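Local coordinates for UDP-galactopyranose mutase (Deinococcus radiodurans, PDB 3HDQ), which binds FAD and UDP-galactopyranose and probably catalyses the interconversion of UDP-galactopyranose and UDP-galactofuranose, at residues A68-D73 with H220-M225; G76-P81 with H311-R316; V111-D116 with N173-G178; L120-N125 with A197-R202. All blocks are in the same frame, centred on the assembly; numbering follows the deposited sequence.

Contact 1 (A68-D73 with H220-M225)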
# COMPACT_ATOMS: atom_id res chain seq x y z
N ALA A 68 2.64 11.95 -5.65
CA ALA A 68 3.96 11.42 -5.33
C ALA A 68 3.87 9.98 -4.85
O ALA A 68 4.88 9.37 -4.49
CB ALA A 68 4.62 12.29 -4.29
N TYR A 69 2.66 9.44 -4.85
CA TYR A 69 2.46 8.06 -4.46
C TYR A 69 3.35 7.14 -5.30
O TYR A 69 3.48 7.34 -6.51
CB TYR A 69 1.00 7.69 -4.68
CG TYR A 69 0.66 6.23 -4.49
CD1 TYR A 69 0.61 5.67 -3.22
CD2 TYR A 69 0.35 5.42 -5.57
CE1 TYR A 69 0.27 4.35 -3.03
CE2 TYR A 69 0.02 4.10 -5.40
CZ TYR A 69 -0.02 3.56 -4.12
OH TYR A 69 -0.34 2.25 -3.94
N ASP A 70 3.96 6.15 -4.67
CA ASP A 70 4.64 5.09 -5.42
C ASP A 70 4.22 3.69 -4.98
O ASP A 70 3.66 3.50 -3.90
CB ASP A 70 6.17 5.26 -5.40
CG ASP A 70 6.75 5.20 -4.01
OD1 ASP A 70 7.85 5.75 -3.82
OD2 ASP A 70 6.13 4.60 -3.11
N CYS A 71 4.47 2.71 -5.83
CA CYS A 71 4.05 1.35 -5.54
C CYS A 71 4.81 0.35 -6.40
O CYS A 71 5.45 0.70 -7.40
CB CYS A 71 2.55 1.20 -5.81
SG CYS A 71 2.16 1.42 -7.55
N TYR A 72 4.76 -0.91 -6.00
CA TYR A 72 5.40 -1.97 -6.76
C TYR A 72 4.43 -2.49 -7.82
O TYR A 72 3.26 -2.76 -7.53
CB TYR A 72 5.82 -3.10 -5.81
CG TYR A 72 7.05 -2.77 -4.97
CD1 TYR A 72 8.32 -3.19 -5.38
CD2 TYR A 72 6.94 -2.07 -3.78
CE1 TYR A 72 9.44 -2.91 -4.63
CE2 TYR A 72 8.07 -1.78 -3.02
CZ TYR A 72 9.32 -2.20 -3.45
OH TYR A 72 10.45 -1.93 -2.71
N ASP A 73 4.91 -2.62 -9.06
CA ASP A 73 4.04 -3.06 -10.17
C ASP A 73 3.92 -4.58 -10.26
O ASP A 73 4.44 -5.30 -9.41
CB ASP A 73 4.51 -2.46 -11.50
CG ASP A 73 5.88 -2.97 -11.94
OD1 ASP A 73 6.39 -4.00 -11.44
OD2 ASP A 73 6.45 -2.31 -12.83
N HIS A 220 13.01 3.92 0.87
CA HIS A 220 12.04 2.89 0.51
C HIS A 220 10.82 3.43 -0.21
O HIS A 220 9.75 2.81 -0.22
CB HIS A 220 11.64 2.09 1.74
CG HIS A 220 12.82 1.58 2.52
ND1 HIS A 220 13.72 0.68 2.01
CD2 HIS A 220 13.24 1.87 3.78
CE1 HIS A 220 14.66 0.43 2.91
NE2 HIS A 220 14.38 1.13 3.99
N GLY A 221 10.99 4.60 -0.82
CA GLY A 221 9.94 5.22 -1.61
C GLY A 221 9.08 6.20 -0.84
O GLY A 221 9.12 6.25 0.39
N TYR A 222 8.31 6.98 -1.57
CA TYR A 222 7.44 8.00 -0.99
C TYR A 222 6.34 7.42 -0.11
O TYR A 222 6.06 7.95 0.96
CB TYR A 222 6.79 8.82 -2.12
CG TYR A 222 7.79 9.66 -2.88
CD1 TYR A 222 8.31 9.23 -4.10
CD2 TYR A 222 8.24 10.87 -2.37
CE1 TYR A 222 9.23 10.00 -4.79
CE2 TYR A 222 9.16 11.64 -3.04
CZ TYR A 222 9.66 11.20 -4.25
OH TYR A 222 10.58 11.98 -4.91
N THR A 223 5.71 6.35 -0.56
CA THR A 223 4.55 5.82 0.14
C THR A 223 4.89 5.43 1.58
O THR A 223 4.17 5.80 2.52
CB THR A 223 3.90 4.67 -0.64
OG1 THR A 223 3.38 5.20 -1.86
CG2 THR A 223 2.77 4.02 0.16
N ARG A 224 5.99 4.70 1.75
CA ARG A 224 6.51 4.40 3.07
C ARG A 224 6.70 5.67 3.91
O ARG A 224 6.33 5.70 5.08
CB ARG A 224 7.83 3.62 2.96
CG ARG A 224 7.62 2.21 2.41
CD ARG A 224 7.13 1.29 3.50
NE ARG A 224 8.11 1.26 4.58
CZ ARG A 224 9.21 0.50 4.57
NH1 ARG A 224 9.45 -0.31 3.54
NH2 ARG A 224 10.05 0.54 5.60
N MET A 225 7.25 6.72 3.31
CA MET A 225 7.47 7.99 4.00
C MET A 225 6.13 8.61 4.42
O MET A 225 5.94 8.98 5.59
CB MET A 225 8.24 8.97 3.09
CG MET A 225 8.46 10.36 3.69
SD MET A 225 9.01 11.57 2.47
CE MET A 225 7.46 11.91 1.65
O HOH W 1 7.10 3.49 -0.69

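Contact 2 (G76-P81 with H311-R316)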
# COMPACT_ATOMS: atom_id res chain seq x y z
N GLY A 76 7.07 -6.48 -9.83
CA GLY A 76 7.84 -6.24 -8.62
C GLY A 76 8.83 -5.08 -8.73
O GLY A 76 9.80 -5.02 -7.97
N VAL A 77 8.60 -4.17 -9.67
CA VAL A 77 9.45 -2.99 -9.79
C VAL A 77 8.78 -1.78 -9.11
O VAL A 77 7.61 -1.50 -9.34
CB VAL A 77 9.76 -2.64 -11.27
CG1 VAL A 77 10.64 -1.39 -11.36
CG2 VAL A 77 10.45 -3.82 -11.95
N LEU A 78 9.52 -1.09 -8.25
CA LEU A 78 9.04 0.13 -7.61
C LEU A 78 8.87 1.25 -8.64
O LEU A 78 9.84 1.64 -9.27
CB LEU A 78 10.02 0.56 -6.52
CG LEU A 78 9.65 1.78 -5.67
CD1 LEU A 78 8.34 1.55 -4.90
CD2 LEU A 78 10.79 2.10 -4.72
N ILE A 79 7.65 1.74 -8.82
CA ILE A 79 7.37 2.78 -9.83
C ILE A 79 6.60 3.96 -9.26
O ILE A 79 6.09 3.92 -8.13
CB ILE A 79 6.49 2.24 -10.96
CG1 ILE A 79 5.11 1.88 -10.39
CG2 ILE A 79 7.17 1.07 -11.65
CD1 ILE A 79 4.06 1.59 -11.40
N HIS A 80 6.51 5.02 -10.05
CA HIS A 80 5.64 6.16 -9.72
C HIS A 80 4.49 6.21 -10.72
O HIS A 80 4.67 6.60 -11.87
CB HIS A 80 6.42 7.48 -9.78
CG HIS A 80 7.70 7.46 -9.00
ND1 HIS A 80 8.60 8.51 -9.02
CD2 HIS A 80 8.24 6.52 -8.18
CE1 HIS A 80 9.63 8.22 -8.24
NE2 HIS A 80 9.43 7.02 -7.73
N PRO A 81 3.29 5.81 -10.27
CA PRO A 81 2.16 5.77 -11.21
C PRO A 81 1.89 7.10 -11.92
O PRO A 81 1.39 7.07 -13.04
CB PRO A 81 0.97 5.39 -10.31
CG PRO A 81 1.60 4.68 -9.13
CD PRO A 81 2.93 5.36 -8.92
N HIS A 311 16.77 3.82 -12.32
CA HIS A 311 17.79 4.86 -12.23
C HIS A 311 17.49 5.72 -11.00
O HIS A 311 18.40 6.17 -10.31
CB HIS A 311 17.79 5.77 -13.47
CG HIS A 311 18.37 5.14 -14.71
ND1 HIS A 311 19.73 5.11 -14.96
CD2 HIS A 311 17.77 4.56 -15.77
CE1 HIS A 311 19.94 4.52 -16.13
NE2 HIS A 311 18.77 4.18 -16.64
N ILE A 312 16.21 5.95 -10.77
CA ILE A 312 15.78 6.90 -9.74
C ILE A 312 15.72 6.26 -8.35
O ILE A 312 16.12 6.86 -7.37
CB ILE A 312 14.42 7.53 -10.11
CG1 ILE A 312 14.52 8.24 -11.47
CG2 ILE A 312 13.98 8.49 -9.03
CD1 ILE A 312 13.19 8.29 -12.29
N THR A 313 15.23 5.02 -8.29
CA THR A 313 15.09 4.32 -7.02
C THR A 313 16.36 3.60 -6.58
O THR A 313 16.54 3.30 -5.41
CB THR A 313 13.97 3.27 -7.09
OG1 THR A 313 14.34 2.24 -8.02
CG2 THR A 313 12.66 3.91 -7.54
N GLY A 314 17.23 3.30 -7.53
CA GLY A 314 18.37 2.45 -7.24
C GLY A 314 18.00 0.98 -7.04
O GLY A 314 18.85 0.18 -6.70
N GLN A 315 16.73 0.62 -7.24
CA GLN A 315 16.32 -0.78 -7.09
C GLN A 315 17.12 -1.73 -7.99
O GLN A 315 17.40 -1.41 -9.14
CB GLN A 315 14.82 -0.96 -7.39
CG GLN A 315 14.30 -2.37 -7.12
CD GLN A 315 12.86 -2.57 -7.56
OE1 GLN A 315 12.28 -1.74 -8.27
NE2 GLN A 315 12.27 -3.69 -7.13
N ARG A 316 17.45 -2.90 -7.46
CA ARG A 316 18.03 -3.98 -8.25
C ARG A 316 16.94 -4.97 -8.70
O ARG A 316 16.11 -5.37 -7.90
CB ARG A 316 19.09 -4.72 -7.43
CG ARG A 316 19.82 -5.80 -8.21
CD ARG A 316 20.73 -6.64 -7.33
NE ARG A 316 21.08 -7.88 -8.00
CZ ARG A 316 22.08 -8.68 -7.64
NH1 ARG A 316 22.84 -8.37 -6.59
NH2 ARG A 316 22.32 -9.80 -8.32
O HOH W 2 12.51 0.82 -9.33

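Contact 3 (V111-D116 with N173-G178). With GDU (galactose-uridine-5'-diphosphate), chain K.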
# COMPACT_ATOMS: atom_id res chain seq x y z
N VAL A 111 19.07 14.30 -17.13
CA VAL A 111 18.15 14.19 -18.25
C VAL A 111 18.90 14.42 -19.56
O VAL A 111 19.77 15.30 -19.65
CB VAL A 111 17.01 15.21 -18.12
CG1 VAL A 111 16.00 15.06 -19.28
CG2 VAL A 111 16.33 15.08 -16.74
N LEU A 112 18.56 13.62 -20.57
CA LEU A 112 19.11 13.80 -21.90
C LEU A 112 17.99 14.19 -22.85
O LEU A 112 16.89 13.63 -22.78
CB LEU A 112 19.80 12.52 -22.37
CG LEU A 112 21.32 12.34 -22.34
CD1 LEU A 112 22.02 13.23 -21.33
CD2 LEU A 112 21.66 10.87 -22.09
N ALA A 113 18.24 15.15 -23.73
CA ALA A 113 17.25 15.52 -24.73
C ALA A 113 17.60 14.93 -26.08
O ALA A 113 18.76 14.98 -26.51
CB ALA A 113 17.13 17.04 -24.83
N SER A 114 16.61 14.35 -26.75
CA SER A 114 16.80 13.77 -28.07
C SER A 114 16.62 14.85 -29.13
O SER A 114 15.51 15.31 -29.40
CB SER A 114 15.84 12.62 -28.29
OG SER A 114 15.97 12.09 -29.59
N VAL A 115 17.73 15.25 -29.74
CA VAL A 115 17.75 16.36 -30.68
C VAL A 115 18.74 16.00 -31.78
O VAL A 115 19.87 15.59 -31.48
CB VAL A 115 18.22 17.65 -29.98
CG1 VAL A 115 18.67 18.69 -31.00
CG2 VAL A 115 17.12 18.20 -29.08
N ASP A 116 18.33 16.13 -33.03
CA ASP A 116 19.19 15.75 -34.15
C ASP A 116 19.74 14.33 -33.98
O ASP A 116 20.90 14.06 -34.30
CB ASP A 116 20.36 16.75 -34.29
CG ASP A 116 19.93 18.13 -34.77
OD1 ASP A 116 18.73 18.30 -35.10
OD2 ASP A 116 20.78 19.05 -34.80
N ASN A 173 14.50 26.79 -30.75
CA ASN A 173 13.67 25.94 -31.60
C ASN A 173 13.98 24.46 -31.38
O ASN A 173 13.11 23.60 -31.54
CB ASN A 173 13.85 26.26 -33.08
CG ASN A 173 13.32 27.64 -33.46
OD1 ASN A 173 12.47 28.22 -32.79
ND2 ASN A 173 13.83 28.17 -34.56
N LYS A 174 15.23 24.18 -31.01
CA LYS A 174 15.68 22.79 -30.89
C LYS A 174 15.35 22.11 -29.57
O LYS A 174 15.09 20.91 -29.55
CB LYS A 174 17.17 22.68 -31.23
CG LYS A 174 17.38 22.29 -32.67
CD LYS A 174 18.74 22.66 -33.22
CE LYS A 174 18.79 22.33 -34.72
NZ LYS A 174 19.67 23.26 -35.48
N PHE A 175 15.35 22.87 -28.48
CA PHE A 175 15.14 22.31 -27.14
C PHE A 175 13.83 22.73 -26.46
O PHE A 175 13.26 21.96 -25.69
CB PHE A 175 16.34 22.64 -26.23
CG PHE A 175 17.61 21.94 -26.62
CD1 PHE A 175 18.44 22.46 -27.60
CD2 PHE A 175 17.98 20.75 -25.99
CE1 PHE A 175 19.60 21.80 -27.96
CE2 PHE A 175 19.15 20.10 -26.36
CZ PHE A 175 19.96 20.62 -27.34
N PHE A 176 13.34 23.94 -26.75
CA PHE A 176 12.20 24.49 -26.01
C PHE A 176 10.87 24.61 -26.75
O PHE A 176 9.83 24.20 -26.22
CB PHE A 176 12.56 25.83 -25.36
CG PHE A 176 13.47 25.69 -24.20
CD1 PHE A 176 12.97 25.50 -22.93
CD2 PHE A 176 14.85 25.70 -24.38
CE1 PHE A 176 13.82 25.36 -21.86
CE2 PHE A 176 15.70 25.55 -23.32
CZ PHE A 176 15.19 25.38 -22.05
N ARG A 177 10.89 25.18 -27.95
CA ARG A 177 9.64 25.44 -28.66
C ARG A 177 8.78 24.20 -28.82
O ARG A 177 7.62 24.18 -28.38
CB ARG A 177 9.88 26.08 -30.03
CG ARG A 177 8.58 26.55 -30.69
CD ARG A 177 8.81 27.22 -32.03
NE ARG A 177 9.58 26.37 -32.93
CZ ARG A 177 9.55 26.48 -34.26
NH1 ARG A 177 8.79 27.40 -34.84
NH2 ARG A 177 10.28 25.65 -35.00
N GLY A 178 9.33 23.17 -29.44
CA GLY A 178 8.59 21.93 -29.68
C GLY A 178 8.10 21.25 -28.40
O GLY A 178 6.97 20.77 -28.34
N1 GDU K . 11.21 22.49 -21.19
C2 GDU K . 11.53 22.24 -22.38
N3 GDU K . 12.26 21.39 -22.98
C4 GDU K . 12.84 20.52 -22.15
C5 GDU K . 12.58 20.65 -20.70
C6 GDU K . 11.76 21.64 -20.28
O2 GDU K . 10.90 23.13 -23.29
O4 GDU K . 13.56 19.61 -22.58
C1D GDU K . 10.31 23.53 -20.80
C2D GDU K . 8.79 23.26 -20.90
O2D GDU K . 8.04 24.46 -21.08
C3D GDU K . 8.53 22.62 -19.56
C4D GDU K . 9.31 23.59 -18.67
O4D GDU K . 10.47 23.95 -19.43
O3D GDU K . 7.13 22.57 -19.27
C5D GDU K . 9.52 23.17 -17.23
O5D GDU K . 10.32 21.97 -17.32
PA GDU K . 10.22 20.79 -16.26
O1A GDU K . 11.38 19.89 -16.47
O2A GDU K . 10.30 21.38 -14.91
O3A GDU K . 8.91 19.93 -16.51
PB GDU K . 8.18 19.11 -15.35
O1B GDU K . 7.03 18.53 -16.09
O2B GDU K . 7.63 19.90 -14.22
O3B GDU K . 9.04 17.87 -14.80
C1' GDU K . 8.97 17.07 -13.61
C2' GDU K . 9.72 17.79 -12.47
C3' GDU K . 11.09 18.20 -13.07
C4' GDU K . 11.91 16.90 -13.32
C5' GDU K . 11.05 15.93 -14.19
C6' GDU K . 11.62 14.49 -14.27
O2' GDU K . 8.96 18.89 -11.94
O3' GDU K . 11.75 19.10 -12.15
O4' GDU K . 12.23 16.31 -12.04
O5' GDU K . 9.62 15.81 -13.91
O6' GDU K . 12.36 14.25 -15.49

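Contact 4 (L120-N125 with A197-R202). With GDU (galactose-uridine-5'-diphosphate), chain K.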
# COMPACT_ATOMS: atom_id res chain seq x y z
N LEU A 120 21.57 14.61 -25.80
CA LEU A 120 22.34 15.76 -25.35
C LEU A 120 21.84 16.26 -24.01
O LEU A 120 20.65 16.23 -23.75
CB LEU A 120 22.22 16.88 -26.39
CG LEU A 120 23.31 17.05 -27.46
CD1 LEU A 120 24.11 15.77 -27.66
CD2 LEU A 120 22.70 17.53 -28.78
N PRO A 121 22.75 16.76 -23.16
CA PRO A 121 22.34 17.27 -21.85
C PRO A 121 21.34 18.42 -21.96
O PRO A 121 21.52 19.35 -22.75
CB PRO A 121 23.65 17.79 -21.24
CG PRO A 121 24.74 17.11 -22.01
CD PRO A 121 24.20 16.90 -23.38
N ILE A 122 20.28 18.33 -21.16
CA ILE A 122 19.40 19.46 -20.87
C ILE A 122 19.36 19.48 -19.35
O ILE A 122 19.21 18.42 -18.74
CB ILE A 122 17.99 19.26 -21.48
CG1 ILE A 122 17.08 20.44 -21.15
CG2 ILE A 122 17.35 17.96 -21.00
CD1 ILE A 122 17.16 21.57 -22.15
N PRO A 123 19.54 20.65 -18.72
CA PRO A 123 19.75 22.01 -19.24
C PRO A 123 20.84 22.10 -20.31
O PRO A 123 21.81 21.36 -20.26
CB PRO A 123 20.20 22.79 -18.00
CG PRO A 123 19.72 22.04 -16.86
CD PRO A 123 19.71 20.60 -17.26
N ILE A 124 20.66 23.00 -21.27
CA ILE A 124 21.69 23.28 -22.26
C ILE A 124 22.97 23.71 -21.55
O ILE A 124 22.93 24.59 -20.68
CB ILE A 124 21.25 24.41 -23.23
CG1 ILE A 124 20.03 23.97 -24.04
CG2 ILE A 124 22.42 24.83 -24.14
CD1 ILE A 124 19.51 25.00 -25.02
N ASN A 125 24.09 23.08 -21.89
CA ASN A 125 25.39 23.48 -21.34
C ASN A 125 26.51 23.48 -22.38
O ASN A 125 26.27 23.29 -23.57
CB ASN A 125 25.77 22.62 -20.13
CG ASN A 125 26.18 21.20 -20.51
OD1 ASN A 125 26.38 20.89 -21.69
ND2 ASN A 125 26.33 20.34 -19.50
N ALA A 197 11.75 29.35 -17.74
CA ALA A 197 12.78 29.80 -16.81
C ALA A 197 13.11 28.73 -15.76
O ALA A 197 14.12 28.83 -15.07
CB ALA A 197 12.37 31.10 -16.12
N ARG A 198 12.25 27.73 -15.62
CA ARG A 198 12.53 26.61 -14.72
C ARG A 198 13.82 25.87 -15.08
O ARG A 198 14.48 25.30 -14.22
CB ARG A 198 11.37 25.60 -14.72
CG ARG A 198 10.19 26.02 -13.86
CD ARG A 198 8.97 25.10 -14.08
NE ARG A 198 9.20 23.71 -13.66
CZ ARG A 198 9.00 23.25 -12.42
NH1 ARG A 198 8.59 24.08 -11.47
NH2 ARG A 198 9.22 21.98 -12.14
N VAL A 199 14.16 25.87 -16.36
CA VAL A 199 15.34 25.17 -16.83
C VAL A 199 16.44 26.17 -17.17
O VAL A 199 16.46 26.72 -18.27
CB VAL A 199 15.02 24.31 -18.06
CG1 VAL A 199 16.23 23.51 -18.49
CG2 VAL A 199 13.82 23.40 -17.78
N PRO A 200 17.38 26.37 -16.26
CA PRO A 200 18.41 27.39 -16.50
C PRO A 200 19.35 26.98 -17.65
O PRO A 200 19.54 25.78 -17.87
CB PRO A 200 19.18 27.38 -15.18
CG PRO A 200 19.22 25.88 -14.84
CD PRO A 200 17.84 25.36 -15.27
N THR A 201 19.90 27.95 -18.37
CA THR A 201 20.98 27.66 -19.31
C THR A 201 22.31 27.82 -18.61
O THR A 201 22.48 28.69 -17.77
CB THR A 201 20.94 28.55 -20.56
OG1 THR A 201 20.21 29.75 -20.27
CG2 THR A 201 20.27 27.79 -21.72
N ARG A 202 23.25 26.95 -18.94
CA ARG A 202 24.54 26.94 -18.26
C ARG A 202 25.67 27.16 -19.23
O ARG A 202 25.59 26.76 -20.40
CB ARG A 202 24.74 25.60 -17.55
CG ARG A 202 23.63 25.26 -16.59
CD ARG A 202 23.90 23.94 -15.91
NE ARG A 202 22.98 23.71 -14.80
CZ ARG A 202 22.63 22.51 -14.37
NH1 ARG A 202 23.11 21.42 -14.97
NH2 ARG A 202 21.78 22.39 -13.36
N1 GDU K . 11.21 22.49 -21.19
C2 GDU K . 11.53 22.24 -22.38
N3 GDU K . 12.26 21.39 -22.98
C4 GDU K . 12.84 20.52 -22.15
C5 GDU K . 12.58 20.65 -20.70
C6 GDU K . 11.76 21.64 -20.28
O2 GDU K . 10.90 23.13 -23.29
O4 GDU K . 13.56 19.61 -22.58
C1D GDU K . 10.31 23.53 -20.80
C2D GDU K . 8.79 23.26 -20.90
O2D GDU K . 8.04 24.46 -21.08
C3D GDU K . 8.53 22.62 -19.56
C4D GDU K . 9.31 23.59 -18.67
O4D GDU K . 10.47 23.95 -19.43
O3D GDU K . 7.13 22.57 -19.27
C5D GDU K . 9.52 23.17 -17.23
O5D GDU K . 10.32 21.97 -17.32
PA GDU K . 10.22 20.79 -16.26
O1A GDU K . 11.38 19.89 -16.47
O2A GDU K . 10.30 21.38 -14.91
O3A GDU K . 8.91 19.93 -16.51
PB GDU K . 8.18 19.11 -15.35
O1B GDU K . 7.03 18.53 -16.09
O2B GDU K . 7.63 19.90 -14.22
O3B GDU K . 9.04 17.87 -14.80
C1' GDU K . 8.97 17.07 -13.61
C2' GDU K . 9.72 17.79 -12.47
C3' GDU K . 11.09 18.20 -13.07
C4' GDU K . 11.91 16.90 -13.32
C5' GDU K . 11.05 15.93 -14.19
C6' GDU K . 11.62 14.49 -14.27
O2' GDU K . 8.96 18.89 -11.94
O3' GDU K . 11.75 19.10 -12.15
O4' GDU K . 12.23 16.31 -12.04
O5' GDU K . 9.62 15.81 -13.91
O6' GDU K . 12.36 14.25 -15.49
O HOH W 3 18.78 25.08 -20.79

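Contact 1 (A68-D73 with H220-M225)
A chi1 of 61° sets CG of Asp70 between its own backbone N and carbonyl carbon; from there the carboxylate oxygens meet the first turn of helix 222-229, OD1 accepting from Tyr222 N at 2.6 Å. Thr223 turns OG1 anti to its carbonyl carbon (chi1 -65°) and donates from there to Asp70 O over 2.7 Å, in the carbonyl plane and on a lone pair. The two carboxylate oxygens are used differently. OD1 is approached on its syn side, somewhat out of the plane, whereas Thr223 N reaches OD2 from well above the carboxylate plane at 3.1 Å. A water completes the grip by donating to both OD2 and His220 O while accepting from Arg224 N. Asp70 is buried, and these amide donors at the start of a helix would be expected to favour its charged form.

Gly221, at the N-cap position, has no side chain between helix and carboxylate, and its CA approaches Asp70 OD1 to 3.1 Å. Beside this polar centre, Tyr222 CB lies 3.1 Å from Ala68 O, and Ala68 CB stands over one face of the Tyr222 ring, offset toward the rim. The phenol end of Tyr222 is bound to His85 O.

Residues 68-73 lead into strand 71-72, which pairs with strand 78-79. Phe39 of helix 39-50, an FAD-binding residue, touches Ala68, Tyr222 and Met225, while Arg224 forms a salt bridge with Asp74 of the second subunit.

Contact 2 (G76-P81 with H311-R316)
Ile312, in the last turn of helix 309-313, brings CG2 to within 4.4 Å of CE1 of His80, whose ring is fixed at ND1 by a hydrogen bond with His85 N. The next residue, Thr313, directs its two branches to different tasks. Its methyl CG2 packs against Leu78 CD2 at 3.8 Å, the two side chains crossing at a slant. Its OG1, by contrast, accepts from Gln315 N at 3.0 Å, which makes an ST turn at the point where the helix ends and Gly314 departs from it with positive phi. OG1 is also hydrogen-bonded to Phe309 O.

That turn delivers Gln315 to the two-stranded antiparallel sheet of 71-72 and 78-79. The side chain runs out extended, CG anti to the backbone N (chi1 -174°), and its flat amide bonds to the backbone on both sides of Val77, to the carbonyl before it and the N-H after it. NE2 donates to Gly76 O over 2.9 Å, with the acceptor close to the plane of the amide. OE1 accepts from Leu78 N at 2.8 Å, the donor tilted 25° from the carbonyl plane. Spanned between these two bonds, the amide passes by Val77, and OE1 comes to 3.5 Å from its CG1. A water bridges the same region, donating to Gln315 OE1 and to Leu78 O and lying 2.7 Å from Thr313 OG1.

Contact 3 (V111-D116 with N173-G178)
Val115 meets helix 159-184 just where it widens into a pi-type turn, residues 173-177, and places one methyl both on an aromatic face and against a main-chain oxygen. CG2 sits 4.1 Å from the centroid of the Phe175 ring, 18° off the ring normal, in a CH-pi contact shifted toward the rim. The same CG2 is 3.4 Å from Lys174 O, an oxygen whose hydrogen bond comes from Asn299 ND2. In Phe175, chi1 of -69° puts CG anti to the carbonyl carbon, and the ring beyond it lies against the strand, where Ala113 CB approaches CE2 obliquely at 4.0 Å.

Toward the outer end, CG1 of Val115 and CG of Lys174 touch, the two side chains crossing at about a right angle. Asp116 OD2 comes to 3.8 Å from Lys174 CE, but OD2 and Lys174 NZ remain 4.4 Å apart, beyond a salt bridge. The ammonium pairs instead with Asp170 in the preceding turn of the helix.

The main chain of Phe175 serves the substrate: N3 of the uracil donates to Phe175 O over 2.9 Å. Phe176 brings CD1 near uracil O2, and both residues belong to the UDP-galactose site.

Strand and helix axes cross nearly perpendicularly, at 101°. Strand 111-115 lies in the mixed sheet between strands 118-122 and 294-296, and helix 126-133 covers the contact's flank, with Leu132 touching Val115, Asp116 and Lys174 and Thr128 reaching Phe175.

Contact 4 (L120-N125 with A197-R202)
Pro123 and Val199 form the apolar centre, CB of the proline lying 4.1 Å from CG1 of the valine. Val199 holds CG1 anti to its backbone N (chi1 -176°), and that methyl also meets CG1 of Ile122 while CG2 faces the ligand, 3.7 Å from C6 of the uracil. Pro123, which follows a cis peptide, packs its ring CG on CD of Pro200, and its CB rests 3.1 Å from Pro200 O. Farther along, Ile124 CB meets the methyl CG2 of Thr201.

The proline also borders on charge: its CG stands 3.8 Å above the plane of the Arg202 guanidinium, over its centre, and this flat group is held by a hydrogen bond from NH1 to Arg208 O.

Backbone atoms join the segments at the polar edge. Arg202 N donates to Ile124 O at 2.9 Å, nearly along the C=O axis. Next to it, Asn125 CA makes a CA-H...O contact of 3.4 Å with Arg202 O. A water accepts from Ile124 N and donates to Pro200 O. Asn125 occupies the N-cap position of helix 126-133, its OD1 accepting from Thr128 N and its ND2 bound to Asp206 O.

Arg198 extends residues 197-202 to the diphosphate. Its chain bends at chi3 (64°), and NE and NH2 both donate to O2A of the ligand, NE at 2.9 Å; NH2 is also hydrogen-bonded to Asn372 OD1. With Tyr370 in a cation-pi contact with Arg198, this two-donor hold on one phosphate oxygen and the apolar wall of Ile122 and Val199 form part of the UDP-galactose site.

Overall arrangement
All four contacts are largely buried, yet they form two groups. Contacts 1 and 2 share the antiparallel pair 71-72 and 78-79, beside the FAD site and touching the second subunit. Contacts 3 and 4 share the neighbouring strands 111-115 and 118-122 and meet again where Phe175 packs on Ile124; both reach the substrate, and no other chain touches them. The centres within each group lie 9 to 10 Å apart, against about 26 to 30 Å between groups. Chemistry divides likewise: side-chain-to-backbone hydrogen bonds carry contacts 1 and 2, whereas apolar packing dominates contacts 3 and 4, which reach the surface at Asp116 and Pro200, the latter contact adding one backbone bond and a bridging water.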